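Local coordinates for protein DNA polymerase sliding clamp 3 (Sulfolobus tokodaii, PDB 3AIZ) that forms a subunit of the ring-shaped sliding clamp that encircles DNA and tethers DNA polymerase and other DNA-processing proteins to it, at residues D23-D28 and V67-E72; I97-D102 and F109-I114. One frame throughout, in Å; residues are numbered along the deposited sequence.

Both interactions are antiparallel strand pairs in the N-terminal half of the clamp subunit, but they belong to different sheets. Interaction 1 is partly buried within the chain. It has one apolar face and one polar face, and its second segment runs into helix 71-78. Interaction 2 is a buried hairpin pair farther from the chain centre, at the boundary with the DNA polymerase sliding clamp B subunit. Its apolar face adds two phenylalanines to aliphatic side chains and packs on the same helix 71-78. The two centres lie about 11 Å apart. They touch directly where Val-69 CG2 meets Phe-111 CB and where the CD1 of Ile-114 packs on Glu-24.

Interaction 1 (D23-D28 and V67-E72); sequences DEITLD and VGVKLE
Ile-25 and Leu-71 meet where an antiparallel strand pair of the clamp fold passes into a helix. Strand 24-29 pairs with strand 65-70, an outermost strand of its sheet within this chain, and helix 71-78 follows at once. The two side chains cross obliquely. Ile-25 CD1 lies 3.5 Å from Leu-71 CD1, while Ile-25 CG2 touches both methyls of Leu-71. With CG1 between the backbone N and the carbonyl carbon (chi1 74°) and CG2 anti to that carbon, both branches of Ile-25 reach Leu-71. Phe-15 of helix 8-18 packs on Ile-25, Leu-27 and Leu-71.

On this apolar face the strand neighbours touch more loosely. Ile-25 CG1 is 4.3 Å from Val-69 CG1, and Leu-27 CB is 4.1 Å from Val-67 CG1. In the backbone, Val-69 N donates to Ile-25 O at 3.0 Å, and Val-67 N donates to Leu-27 O at 2.9 Å. The return bonds from Ile-25 N and Leu-27 N are weak. Past the ladder, Leu-71 N donates to Asp-23 O at 2.8 Å. This ties the first turn of the helix, just after the N-cap Lys-70, to the residue just before the other strand.

The opposite face carries Glu-24, Thr-26 and Lys-70. The Glu-24 chain bends at chi2 (-86°). Its OE2 approaches Gly-68 CA and takes the hydrogen bond of Thr-26 OG1 on its syn lone pair, at 2.8 Å.

Interaction 2 (I97-D102 and F109-I114); sequences IKVTLD and FTFPSI
Ile-97 and Val-99 pair with Phe-111 and Phe-109 across the beta hairpin of strands 97-102 and 106-111, whose segments run antiparallel at 161°. Val-99 N donates to Phe-109 O at 2.9 Å, and Phe-109 N returns the bond to Val-99 O at 2.8 Å. Phe-111 N reaches Ile-97 O at 3.2 Å, but the bond from Ile-97 N to Phe-111 O is weak.

The Phe-111 ring is met along one edge. Val-99 CG2 lies in the ring plane, 3.5 Å from CE1. Ile-97 CG2, also near the plane, touches CD1 and CB, each at 3.6 Å. Val-77 of helix 71-78 packs on Phe-109 and Phe-111. On the other face, Lys-98 and Thr-110 lie side by side, with Lys-98 CG 3.5 Å from Thr-110 OG1.

Phe-109 and Thr-110 also pair with a strand of the neighbouring clamp B chain, where Tyr-177 of that chain meets the Phe-109 ring. The strand is therefore bonded both within the hairpin and across the subunit boundary. Backbone bonds carry the sheet from one subunit into the next, while the apolar side chains pack the hairpin on helix 71-78, and Phe-109 also meets the neighbouring chain.

Interaction 1 (D23-D28 and V67-E72)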
# COMPACT_ATOMS: atom_id res chain seq x y z
N ASP C 23 -25.53 16.47 21.56
CA ASP C 23 -24.55 16.36 22.64
C ASP C 23 -25.13 15.68 23.87
O ASP C 23 -24.51 14.80 24.46
CB ASP C 23 -24.01 17.74 23.02
CG ASP C 23 -23.16 18.36 21.92
OD1 ASP C 23 -22.67 17.61 21.05
OD2 ASP C 23 -22.98 19.59 21.94
N GLU C 24 -26.33 16.10 24.26
CA GLU C 24 -27.02 15.52 25.40
C GLU C 24 -28.27 14.79 24.95
O GLU C 24 -29.03 15.30 24.13
CB GLU C 24 -27.37 16.61 26.42
CG GLU C 24 -28.30 16.15 27.55
CD GLU C 24 -29.77 16.25 27.19
OE1 GLU C 24 -30.16 17.21 26.49
OE2 GLU C 24 -30.55 15.36 27.60
N ILE C 25 -28.49 13.59 25.49
CA ILE C 25 -29.72 12.86 25.20
C ILE C 25 -30.50 12.62 26.48
O ILE C 25 -29.94 12.62 27.58
CB ILE C 25 -29.45 11.52 24.50
CG1 ILE C 25 -28.88 10.50 25.49
CG2 ILE C 25 -28.52 11.70 23.31
CD1 ILE C 25 -28.79 9.10 24.92
N THR C 26 -31.80 12.41 26.34
CA THR C 26 -32.67 12.16 27.48
C THR C 26 -33.28 10.77 27.39
O THR C 26 -34.27 10.57 26.69
CB THR C 26 -33.80 13.20 27.56
OG1 THR C 26 -33.23 14.52 27.65
CG2 THR C 26 -34.67 12.94 28.77
N LEU C 27 -32.68 9.82 28.09
CA LEU C 27 -33.22 8.47 28.17
C LEU C 27 -34.55 8.50 28.93
O LEU C 27 -34.57 8.73 30.14
CB LEU C 27 -32.24 7.53 28.86
CG LEU C 27 -30.86 7.41 28.21
CD1 LEU C 27 -29.93 6.59 29.08
CD2 LEU C 27 -30.98 6.80 26.82
N ASP C 28 -35.64 8.28 28.20
CA ASP C 28 -36.97 8.34 28.79
C ASP C 28 -37.56 6.94 28.92
O ASP C 28 -38.18 6.42 27.99
CB ASP C 28 -37.89 9.22 27.95
CG ASP C 28 -39.29 9.33 28.52
OD1 ASP C 28 -39.52 8.84 29.64
OD2 ASP C 28 -40.16 9.92 27.84
N VAL C 67 -34.03 10.49 32.43
CA VAL C 67 -32.68 10.76 32.90
C VAL C 67 -31.78 11.19 31.75
O VAL C 67 -31.44 10.40 30.87
CB VAL C 67 -32.07 9.54 33.62
CG1 VAL C 67 -32.36 8.26 32.85
CG2 VAL C 67 -30.57 9.74 33.82
N GLY C 68 -31.40 12.47 31.74
CA GLY C 68 -30.51 12.99 30.73
C GLY C 68 -29.06 12.72 31.07
O GLY C 68 -28.72 12.59 32.24
N VAL C 69 -28.22 12.64 30.05
CA VAL C 69 -26.80 12.38 30.27
C VAL C 69 -25.97 12.82 29.07
O VAL C 69 -26.38 12.65 27.92
CB VAL C 69 -26.54 10.88 30.54
CG1 VAL C 69 -27.01 10.03 29.36
CG2 VAL C 69 -25.07 10.64 30.82
N LYS C 70 -24.80 13.40 29.34
CA LYS C 70 -23.89 13.79 28.27
C LYS C 70 -23.54 12.57 27.43
O LYS C 70 -22.98 11.60 27.93
CB LYS C 70 -22.61 14.41 28.86
CG LYS C 70 -21.61 14.88 27.81
CD LYS C 70 -20.32 15.36 28.45
CE LYS C 70 -19.31 15.78 27.40
NZ LYS C 70 -17.99 16.12 28.00
N LEU C 71 -23.89 12.62 26.15
CA LEU C 71 -23.77 11.47 25.27
C LEU C 71 -22.33 10.99 25.08
O LEU C 71 -22.09 9.79 24.94
CB LEU C 71 -24.42 11.76 23.91
CG LEU C 71 -24.65 10.56 22.99
CD1 LEU C 71 -25.52 9.52 23.67
CD2 LEU C 71 -25.28 11.01 21.69
N GLU C 72 -21.38 11.92 25.09
CA GLU C 72 -19.98 11.57 24.87
C GLU C 72 -19.44 10.61 25.93
O GLU C 72 -18.81 9.60 25.61
CB GLU C 72 -19.11 12.83 24.81
CG GLU C 72 -17.63 12.54 24.57
CD GLU C 72 -16.77 13.78 24.69
OE1 GLU C 72 -17.33 14.89 24.78
OE2 GLU C 72 -15.53 13.64 24.71

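Interaction 2 (I97-D102 and F109-I114)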
# COMPACT_ATOMS: atom_id res chain seq x y z
N ILE C 97 -27.37 7.93 36.40
CA ILE C 97 -27.47 6.72 35.58
C ILE C 97 -26.30 5.77 35.86
O ILE C 97 -25.16 6.19 36.02
CB ILE C 97 -27.52 7.07 34.08
CG1 ILE C 97 -27.81 5.83 33.24
CG2 ILE C 97 -26.22 7.74 33.63
CD1 ILE C 97 -29.21 5.29 33.42
N LYS C 98 -26.61 4.47 35.92
CA LYS C 98 -25.59 3.45 36.15
C LYS C 98 -25.46 2.51 34.96
O LYS C 98 -26.44 1.88 34.55
CB LYS C 98 -25.92 2.64 37.41
CG LYS C 98 -25.42 3.25 38.71
CD LYS C 98 -25.61 2.29 39.87
CE LYS C 98 -25.04 2.85 41.16
NZ LYS C 98 -25.30 1.96 42.33
N VAL C 99 -24.25 2.40 34.43
CA VAL C 99 -23.98 1.47 33.34
C VAL C 99 -23.08 0.35 33.84
O VAL C 99 -21.95 0.60 34.27
CB VAL C 99 -23.30 2.18 32.15
CG1 VAL C 99 -23.24 1.26 30.95
CG2 VAL C 99 -24.03 3.46 31.81
N THR C 100 -23.59 -0.88 33.80
CA THR C 100 -22.84 -2.02 34.29
C THR C 100 -22.52 -3.01 33.18
O THR C 100 -23.39 -3.74 32.72
CB THR C 100 -23.60 -2.76 35.41
OG1 THR C 100 -23.87 -1.85 36.48
CG2 THR C 100 -22.78 -3.93 35.93
N LEU C 101 -21.26 -3.03 32.75
CA LEU C 101 -20.81 -3.98 31.74
C LEU C 101 -20.39 -5.29 32.41
O LEU C 101 -19.58 -5.29 33.33
CB LEU C 101 -19.65 -3.40 30.93
CG LEU C 101 -19.91 -2.04 30.29
CD1 LEU C 101 -18.75 -1.65 29.40
CD2 LEU C 101 -21.21 -2.07 29.50
N ASP C 102 -20.96 -6.39 31.95
CA ASP C 102 -20.69 -7.69 32.55
C ASP C 102 -20.18 -8.68 31.51
O ASP C 102 -20.92 -9.10 30.62
CB ASP C 102 -21.95 -8.23 33.23
CG ASP C 102 -21.68 -9.44 34.10
OD1 ASP C 102 -20.58 -10.03 33.98
OD2 ASP C 102 -22.56 -9.81 34.91
N PHE C 109 -19.88 2.01 35.54
CA PHE C 109 -19.64 3.44 35.38
C PHE C 109 -20.88 4.21 35.83
O PHE C 109 -22.01 3.73 35.70
CB PHE C 109 -19.33 3.77 33.92
CG PHE C 109 -18.04 3.18 33.42
CD1 PHE C 109 -17.99 1.88 32.97
CD2 PHE C 109 -16.88 3.94 33.39
CE1 PHE C 109 -16.82 1.33 32.50
CE2 PHE C 109 -15.70 3.40 32.92
CZ PHE C 109 -15.67 2.10 32.48
N THR C 110 -20.67 5.42 36.35
CA THR C 110 -21.78 6.26 36.77
C THR C 110 -21.63 7.67 36.22
O THR C 110 -20.54 8.24 36.24
CB THR C 110 -21.89 6.32 38.31
OG1 THR C 110 -22.47 5.10 38.79
CG2 THR C 110 -22.77 7.48 38.73
N PHE C 111 -22.73 8.23 35.73
CA PHE C 111 -22.72 9.57 35.17
C PHE C 111 -23.66 10.48 35.94
O PHE C 111 -24.75 10.06 36.34
CB PHE C 111 -23.12 9.53 33.69
CG PHE C 111 -22.31 8.56 32.88
CD1 PHE C 111 -22.78 7.27 32.66
CD2 PHE C 111 -21.09 8.92 32.35
CE1 PHE C 111 -22.04 6.37 31.91
CE2 PHE C 111 -20.34 8.02 31.61
CZ PHE C 111 -20.82 6.75 31.39
N PRO C 112 -23.25 11.73 36.17
CA PRO C 112 -24.10 12.70 36.86
C PRO C 112 -25.28 13.09 35.99
O PRO C 112 -25.15 13.14 34.77
CB PRO C 112 -23.17 13.90 37.04
CG PRO C 112 -22.21 13.79 35.91
CD PRO C 112 -21.97 12.32 35.74
N SER C 113 -26.43 13.34 36.61
CA SER C 113 -27.60 13.78 35.87
C SER C 113 -27.48 15.25 35.49
O SER C 113 -26.88 16.04 36.22
CB SER C 113 -28.88 13.55 36.68
OG SER C 113 -29.10 12.16 36.88
N ILE C 114 -28.04 15.61 34.34
CA ILE C 114 -28.01 16.98 33.87
C ILE C 114 -29.39 17.43 33.42
O ILE C 114 -30.28 16.60 33.23
CB ILE C 114 -27.01 17.14 32.70
CG1 ILE C 114 -27.34 16.14 31.59
CG2 ILE C 114 -25.59 16.94 33.18
CD1 ILE C 114 -26.33 16.13 30.46